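PDB 6SJY: L-2,4-diaminobutyric acid acetyltransferase from Geobacillus sp., which catalyses transfer of an acetyl group from acetyl coenzyme A to L-2,4-diaminobutyrate, giving N-gamma-acetyldiaminobutyrate on the route to the chemical chaperone ectoine. Local coordinates for residues E24-T29 against V78-V83; P73-V78 against F111-V116. All coordinates share one frame; numbering follows the deposited sequence.

Contact 1 (E24-T29 against V78-V83); sequences ELIRDT and VWQVAV. With 9YT ((2~{S})-4-acetamido-2-azanyl-butanoic acid), chain E.
The amide nitrogen NE2 of Q80, packed against I26, is a shared donor: it bonds to the product carboxylate, NE2 to O11 of 9YT at 3.2 Å with a nearly straight N-H...O angle of 171°, and also to the backbone oxygen of D33. With OE1 hydrogen-bonded to the hydroxyl of Y40, both ends of the amide are engaged, which should restrict its rotation and present an N-H to the ligand. Q80 belongs to the classic beta bulge of this GNAT-fold strand, where W79 and Q80 both face S65 on strand 59-68.

The helix segment 24-29 runs across the strand segment 78-83, with the axes 8.4 Å apart at their closest. No hydrogen bond links the two segments; apolar side chains make the join. I26 divides the work between its branches: CG2 lies 4.1 Å from Q80 NE2, whereas chi1 of -57° and chi2 of -46° carry CD1 onto A82 CB at 3.3 Å, tighter than usual van der Waals contact. L25 points towards the strand and packs on I60 and F63 of strand 59-68. Its branch CD2 meets the same methyl, A82 CB, at 4.0 Å.

Contact 2 (P73-V78 against F111-V116); sequences PETLFV and FIETTV. With 9YT ((2~{S})-4-acetamido-2-azanyl-butanoic acid), chain E.
F77 CG and T114 OG1 both stand anti to their backbone N: chi1 of -174° brings the F77 ring beside the neighbouring strand, CD2 nearest E113 O, and chi1 of -167° directs T114 OG1 back to V78. They sit on parallel neighbours of the GNAT sheet, strands 75-83 and 111-115, joined through helix 92-101 as a beta-alpha-beta unit. The register T75-F111, L76-I112, F77-E113 rests on N-H...O bonds from L76 N to F111 O, E113 N to L76 O and V78 N to E113 O, all 2.8 to 3.0 Å long.

On the face carrying T75, F77 and E113, the T75 methyl CG2 packs across the E113 side chain, 3.6 Å from its CG. E113 OE2 bonds to the hydroxyl of Y46 of the second subunit, whose ring also meets F77, so the F77 and E113 end of this face lies at the dimer interface. On the other face V78 and I112 lie side by side, their CG2 methyls 3.9 Å apart.

Near the product, a side chain takes over from the backbone pairing: T114 OG1 donates to V78 O at 2.6 Å, tilted from the carbonyl plane. Beside it, one water accepts from T115 N (3.1 Å) and from N04 of 9YT (2.8 Å).

Contacts 1 and 2 are built on successive halves of strand 75-83 and share V78, yet their centres lie about 17 Å apart, on opposite sides of the chain's centre. Along the sequence the segments alternate: 24-29, 73-78, 78-83, 111-116. Contact 2 pairs the first half of the strand with its parallel neighbour in the mixed sheet, while contact 1 sets a helix across the second half. Between them, the bulge and the parting of strands 75-83 and 111-115 fit the splayed V of the GNAT fold. The product lies there, with the carboxylate held from contact 1 and the amide nitrogen reached, through water, from contact 2.

Contact 1 (E24-T29 against V78-V83)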
loop_
_atom_site.group_PDB
_atom_site.type_symbol
_atom_site.label_atom_id
_atom_site.label_comp_id
_atom_site.label_asym_id
_atom_site.label_seq_id
_atom_site.Cartn_x
_atom_site.Cartn_y
_atom_site.Cartn_z
ATOM N N GLU A 24 6.334 -3.549 -14.029
ATOM C CA GLU A 24 6.437 -3.388 -15.488
ATOM C C GLU A 24 5.093 -3.554 -16.198
ATOM O O GLU A 24 4.789 -2.799 -17.109
ATOM C CB GLU A 24 7.464 -4.358 -16.064
ATOM C CG GLU A 24 8.863 -3.843 -15.767
ATOM C CD GLU A 24 9.967 -4.871 -15.977
ATOM O OE1 GLU A 24 9.661 -6.065 -16.182
ATOM O OE2 GLU A 24 11.142 -4.452 -15.903
ATOM N N LEU A 25 4.280 -4.489 -15.730
ATOM C CA LEU A 25 2.925 -4.602 -16.220
ATOM C C LEU A 25 2.121 -3.312 -15.980
ATOM O O LEU A 25 1.517 -2.759 -16.878
ATOM C CB LEU A 25 2.259 -5.761 -15.573
ATOM C CG LEU A 25 0.781 -5.983 -15.973
ATOM C CD1 LEU A 25 0.578 -6.718 -17.315
ATOM C CD2 LEU A 25 0.074 -6.759 -14.865
ATOM N N ILE A 26 2.155 -2.796 -14.764
ATOM C CA ILE A 26 1.377 -1.633 -14.461
ATOM C C ILE A 26 1.951 -0.487 -15.303
ATOM O O ILE A 26 1.210 0.222 -15.932
ATOM C CB ILE A 26 1.361 -1.286 -12.966
ATOM C CG1 ILE A 26 0.855 -2.444 -12.093
ATOM C CG2 ILE A 26 0.539 -0.019 -12.722
ATOM C CD1 ILE A 26 -0.378 -3.092 -12.616
ATOM N N ARG A 27 3.256 -0.361 -15.391
ATOM C CA ARG A 27 3.832 0.687 -16.196
ATOM C C ARG A 27 3.369 0.654 -17.683
ATOM O O ARG A 27 3.100 1.693 -18.227
ATOM C CB ARG A 27 5.352 0.668 -16.126
ATOM C CG ARG A 27 6.066 1.891 -16.773
ATOM C CD ARG A 27 7.439 1.601 -17.334
ATOM N NE ARG A 27 7.442 0.273 -18.012
ATOM C CZ ARG A 27 8.498 -0.547 -18.105
ATOM N NH1 ARG A 27 9.688 -0.208 -17.604
ATOM N NH2 ARG A 27 8.369 -1.729 -18.699
ATOM N N ASP A 28 3.282 -0.516 -18.305
ATOM C CA ASP A 28 2.993 -0.610 -19.753
ATOM C C ASP A 28 1.512 -0.388 -20.100
ATOM O O ASP A 28 1.136 -0.039 -21.207
ATOM C CB ASP A 28 3.435 -1.976 -20.253
ATOM C CG ASP A 28 4.975 -2.166 -20.178
ATOM O OD1 ASP A 28 5.761 -1.184 -20.065
ATOM O OD2 ASP A 28 5.401 -3.324 -20.181
ATOM N N THR A 29 0.720 -0.473 -19.057
ATOM C CA THR A 29 -0.675 -0.197 -19.080
ATOM C C THR A 29 -0.814 1.296 -19.372
ATOM O O THR A 29 -1.794 1.739 -19.914
ATOM C CB THR A 29 -1.239 -0.603 -17.706
ATOM O OG1 THR A 29 -1.865 -1.869 -17.811
ATOM C CG2 THR A 29 -2.180 0.368 -17.093
ATOM N N VAL A 78 -10.322 -3.475 -3.204
ATOM C CA VAL A 78 -9.582 -3.827 -4.401
ATOM C C VAL A 78 -8.966 -2.571 -4.932
ATOM O O VAL A 78 -9.637 -1.612 -5.281
ATOM C CB VAL A 78 -10.432 -4.522 -5.456
ATOM C CG1 VAL A 78 -9.626 -4.757 -6.732
ATOM C CG2 VAL A 78 -10.967 -5.799 -4.875
ATOM N N TRP A 79 -7.648 -2.595 -4.926
ATOM C CA TRP A 79 -6.797 -1.481 -5.233
ATOM C C TRP A 79 -6.536 -1.403 -6.724
ATOM O O TRP A 79 -6.936 -0.464 -7.292
ATOM C CB TRP A 79 -5.474 -1.585 -4.427
ATOM C CG TRP A 79 -4.490 -0.452 -4.584
ATOM C CD1 TRP A 79 -4.533 0.630 -5.451
ATOM C CD2 TRP A 79 -3.291 -0.314 -3.852
ATOM N NE1 TRP A 79 -3.411 1.404 -5.286
ATOM C CE2 TRP A 79 -2.646 0.840 -4.307
ATOM C CE3 TRP A 79 -2.716 -1.041 -2.810
ATOM C CZ2 TRP A 79 -1.480 1.269 -3.762
ATOM C CZ3 TRP A 79 -1.524 -0.621 -2.295
ATOM C CH2 TRP A 79 -0.927 0.513 -2.760
ATOM N N GLN A 80 -5.792 -2.322 -7.331
ATOM C CA GLN A 80 -5.515 -2.227 -8.751
ATOM C C GLN A 80 -5.943 -3.509 -9.465
ATOM O O GLN A 80 -5.832 -4.611 -8.907
ATOM C CB GLN A 80 -4.065 -1.910 -9.060
ATOM C CG GLN A 80 -3.586 -0.605 -8.508
ATOM C CD GLN A 80 -2.232 -0.126 -9.043
ATOM O OE1 GLN A 80 -1.162 -0.585 -8.629
ATOM N NE2 GLN A 80 -2.279 0.868 -9.905
ATOM N N VAL A 81 -6.421 -3.341 -10.697
ATOM C CA VAL A 81 -6.694 -4.437 -11.587
ATOM C C VAL A 81 -6.038 -4.068 -12.885
ATOM O O VAL A 81 -6.318 -3.012 -13.416
ATOM C CB VAL A 81 -8.200 -4.606 -11.814
ATOM C CG1 VAL A 81 -8.454 -5.846 -12.650
ATOM C CG2 VAL A 81 -8.904 -4.702 -10.476
ATOM N N ALA A 82 -5.118 -4.898 -13.360
ATOM C CA ALA A 82 -4.381 -4.613 -14.593
ATOM C C ALA A 82 -4.384 -5.864 -15.439
ATOM O O ALA A 82 -4.271 -6.967 -14.882
ATOM C CB ALA A 82 -2.957 -4.281 -14.289
ATOM N N VAL A 83 -4.498 -5.679 -16.756
ATOM C CA VAL A 83 -4.469 -6.744 -17.772
ATOM C C VAL A 83 -3.664 -6.182 -18.898
ATOM O O VAL A 83 -3.953 -5.120 -19.399
ATOM C CB VAL A 83 -5.858 -7.167 -18.316
ATOM C CG1 VAL A 83 -5.689 -8.236 -19.405
ATOM C CG2 VAL A 83 -6.750 -7.733 -17.215
HETATM C C01 9YT E . -10.661 -1.173 -9.459
HETATM C C02 9YT E . -9.574 -0.417 -10.127
HETATM O O03 9YT E . -9.498 -0.554 -11.384
HETATM N N04 9YT E . -8.900 0.385 -9.049
HETATM C C05 9YT E . -7.712 1.205 -9.105
HETATM C C06 9YT E . -7.856 2.584 -9.617
HETATM C C07 9YT E . -6.683 3.409 -9.165
HETATM N N08 9YT E . -6.781 4.730 -9.751
HETATM C C09 9YT E . -5.353 2.746 -9.533
HETATM O O10 9YT E . -4.461 2.953 -8.688
HETATM O O11 9YT E . -5.179 2.031 -10.590
#

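Contact 2 (P73-V78 against F111-V116)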
loop_
_atom_site.group_PDB
_atom_site.type_symbol
_atom_site.label_atom_id
_atom_site.label_comp_id
_atom_site.label_asym_id
_atom_site.label_seq_id
_atom_site.Cartn_x
_atom_site.Cartn_y
_atom_site.Cartn_z
ATOM N N PRO A 73 -12.354 -5.238 8.888
ATOM C CA PRO A 73 -11.789 -6.302 8.049
ATOM C C PRO A 73 -12.763 -7.183 7.330
ATOM O O PRO A 73 -12.330 -8.016 6.519
ATOM C CB PRO A 73 -10.988 -7.177 9.033
ATOM C CG PRO A 73 -10.965 -6.451 10.300
ATOM C CD PRO A 73 -12.094 -5.458 10.316
ATOM N N GLU A 74 -14.063 -7.012 7.571
ATOM C CA GLU A 74 -15.068 -7.656 6.715
ATOM C C GLU A 74 -15.137 -6.938 5.345
ATOM O O GLU A 74 -15.752 -7.451 4.421
ATOM C CB GLU A 74 -16.411 -7.785 7.451
ATOM C CG GLU A 74 -16.263 -8.672 8.712
ATOM C CD GLU A 74 -17.548 -8.862 9.525
ATOM O OE1 GLU A 74 -18.424 -7.939 9.541
ATOM O OE2 GLU A 74 -17.696 -9.932 10.153
ATOM N N THR A 75 -14.443 -5.804 5.176
ATOM C CA THR A 75 -14.382 -5.117 3.857
ATOM C C THR A 75 -13.084 -5.377 3.168
ATOM O O THR A 75 -12.047 -5.146 3.760
ATOM C CB THR A 75 -14.624 -3.614 4.016
ATOM O OG1 THR A 75 -15.937 -3.448 4.495
ATOM C CG2 THR A 75 -14.486 -2.870 2.705
ATOM N N LEU A 76 -13.144 -5.945 1.962
ATOM C CA LEU A 76 -12.010 -6.075 1.059
ATOM C C LEU A 76 -11.959 -4.934 0.102
ATOM O O LEU A 76 -12.929 -4.696 -0.657
ATOM C CB LEU A 76 -12.107 -7.369 0.269
ATOM C CG LEU A 76 -10.887 -7.678 -0.563
ATOM C CD1 LEU A 76 -9.703 -8.213 0.280
ATOM C CD2 LEU A 76 -11.255 -8.720 -1.634
ATOM N N PHE A 77 -10.845 -4.205 0.105
ATOM C CA PHE A 77 -10.638 -3.157 -0.841
ATOM C C PHE A 77 -9.808 -3.638 -1.982
ATOM O O PHE A 77 -8.697 -4.159 -1.767
ATOM C CB PHE A 77 -9.979 -1.962 -0.191
ATOM C CG PHE A 77 -9.865 -0.808 -1.097
ATOM C CD1 PHE A 77 -8.794 -0.659 -1.936
ATOM C CD2 PHE A 77 -10.894 0.115 -1.151
ATOM C CE1 PHE A 77 -8.748 0.415 -2.822
ATOM C CE2 PHE A 77 -10.870 1.179 -2.048
ATOM C CZ PHE A 77 -9.790 1.342 -2.871
ATOM N N VAL A 78 -10.322 -3.475 -3.204
ATOM C CA VAL A 78 -9.582 -3.827 -4.401
ATOM C C VAL A 78 -8.966 -2.571 -4.932
ATOM O O VAL A 78 -9.637 -1.612 -5.281
ATOM C CB VAL A 78 -10.432 -4.522 -5.456
ATOM C CG1 VAL A 78 -9.626 -4.757 -6.732
ATOM C CG2 VAL A 78 -10.967 -5.799 -4.875
ATOM N N PHE A 111 -18.234 -7.224 2.180
ATOM C CA PHE A 111 -18.293 -6.110 1.217
ATOM C C PHE A 111 -16.987 -6.059 0.452
ATOM O O PHE A 111 -15.938 -6.296 1.043
ATOM C CB PHE A 111 -18.414 -4.748 1.840
ATOM C CG PHE A 111 -19.615 -4.532 2.644
ATOM C CD1 PHE A 111 -20.778 -4.014 2.047
ATOM C CD2 PHE A 111 -19.586 -4.728 4.026
ATOM C CE1 PHE A 111 -21.907 -3.770 2.786
ATOM C CE2 PHE A 111 -20.705 -4.470 4.768
ATOM C CZ PHE A 111 -21.871 -3.978 4.146
ATOM N N ILE A 112 -17.055 -5.744 -0.834
ATOM C CA ILE A 112 -15.911 -5.385 -1.654
ATOM C C ILE A 112 -16.037 -3.899 -1.980
ATOM O O ILE A 112 -17.124 -3.434 -2.390
ATOM C CB ILE A 112 -15.889 -6.156 -2.944
ATOM C CG1 ILE A 112 -15.827 -7.642 -2.665
ATOM C CG2 ILE A 112 -14.744 -5.706 -3.818
ATOM C CD1 ILE A 112 -16.126 -8.531 -3.853
ATOM N N GLU A 113 -14.989 -3.131 -1.716
ATOM C CA GLU A 113 -14.958 -1.714 -2.117
ATOM C C GLU A 113 -13.839 -1.513 -3.073
ATOM O O GLU A 113 -12.771 -2.174 -2.994
ATOM C CB GLU A 113 -14.746 -0.769 -0.956
ATOM C CG GLU A 113 -15.791 -0.802 0.067
ATOM C CD GLU A 113 -15.610 0.267 1.143
ATOM O OE1 GLU A 113 -16.560 0.443 1.856
ATOM O OE2 GLU A 113 -14.559 0.901 1.311
ATOM N N THR A 114 -14.050 -0.608 -3.982
ATOM C CA THR A 114 -13.065 -0.257 -4.954
ATOM C C THR A 114 -13.425 1.097 -5.531
ATOM O O THR A 114 -14.511 1.597 -5.303
ATOM C CB THR A 114 -12.889 -1.339 -6.018
ATOM O OG1 THR A 114 -11.699 -1.080 -6.794
ATOM C CG2 THR A 114 -14.068 -1.388 -7.021
ATOM N N THR A 115 -12.543 1.635 -6.355
ATOM C CA THR A 115 -12.720 2.924 -7.014
ATOM C C THR A 115 -12.490 2.646 -8.510
ATOM O O THR A 115 -11.619 1.915 -8.828
ATOM C CB THR A 115 -11.721 3.805 -6.332
ATOM O OG1 THR A 115 -12.338 4.673 -5.370
ATOM C CG2 THR A 115 -10.741 4.334 -7.120
ATOM N N VAL A 116 -13.330 3.179 -9.406
ATOM C CA VAL A 116 -13.224 2.914 -10.836
ATOM C C VAL A 116 -13.220 4.236 -11.560
ATOM O O VAL A 116 -14.188 5.010 -11.465
ATOM C CB VAL A 116 -14.375 2.085 -11.399
ATOM C CG1 VAL A 116 -14.122 1.721 -12.857
ATOM C CG2 VAL A 116 -14.561 0.819 -10.578
HETATM C C01 9YT E . -10.661 -1.173 -9.459
HETATM C C02 9YT E . -9.574 -0.417 -10.127
HETATM O O03 9YT E . -9.498 -0.554 -11.384
HETATM N N04 9YT E . -8.900 0.385 -9.049
HETATM C C05 9YT E . -7.712 1.205 -9.105
HETATM C C06 9YT E . -7.856 2.584 -9.617
HETATM C C07 9YT E . -6.683 3.409 -9.165
HETATM N N08 9YT E . -6.781 4.730 -9.751
HETATM C C09 9YT E . -5.353 2.746 -9.533
HETATM O O10 9YT E . -4.461 2.953 -8.688
HETATM O O11 9YT E . -5.179 2.031 -10.590
HETATM O O HOH W 1 -9.492 1.004 -6.377
#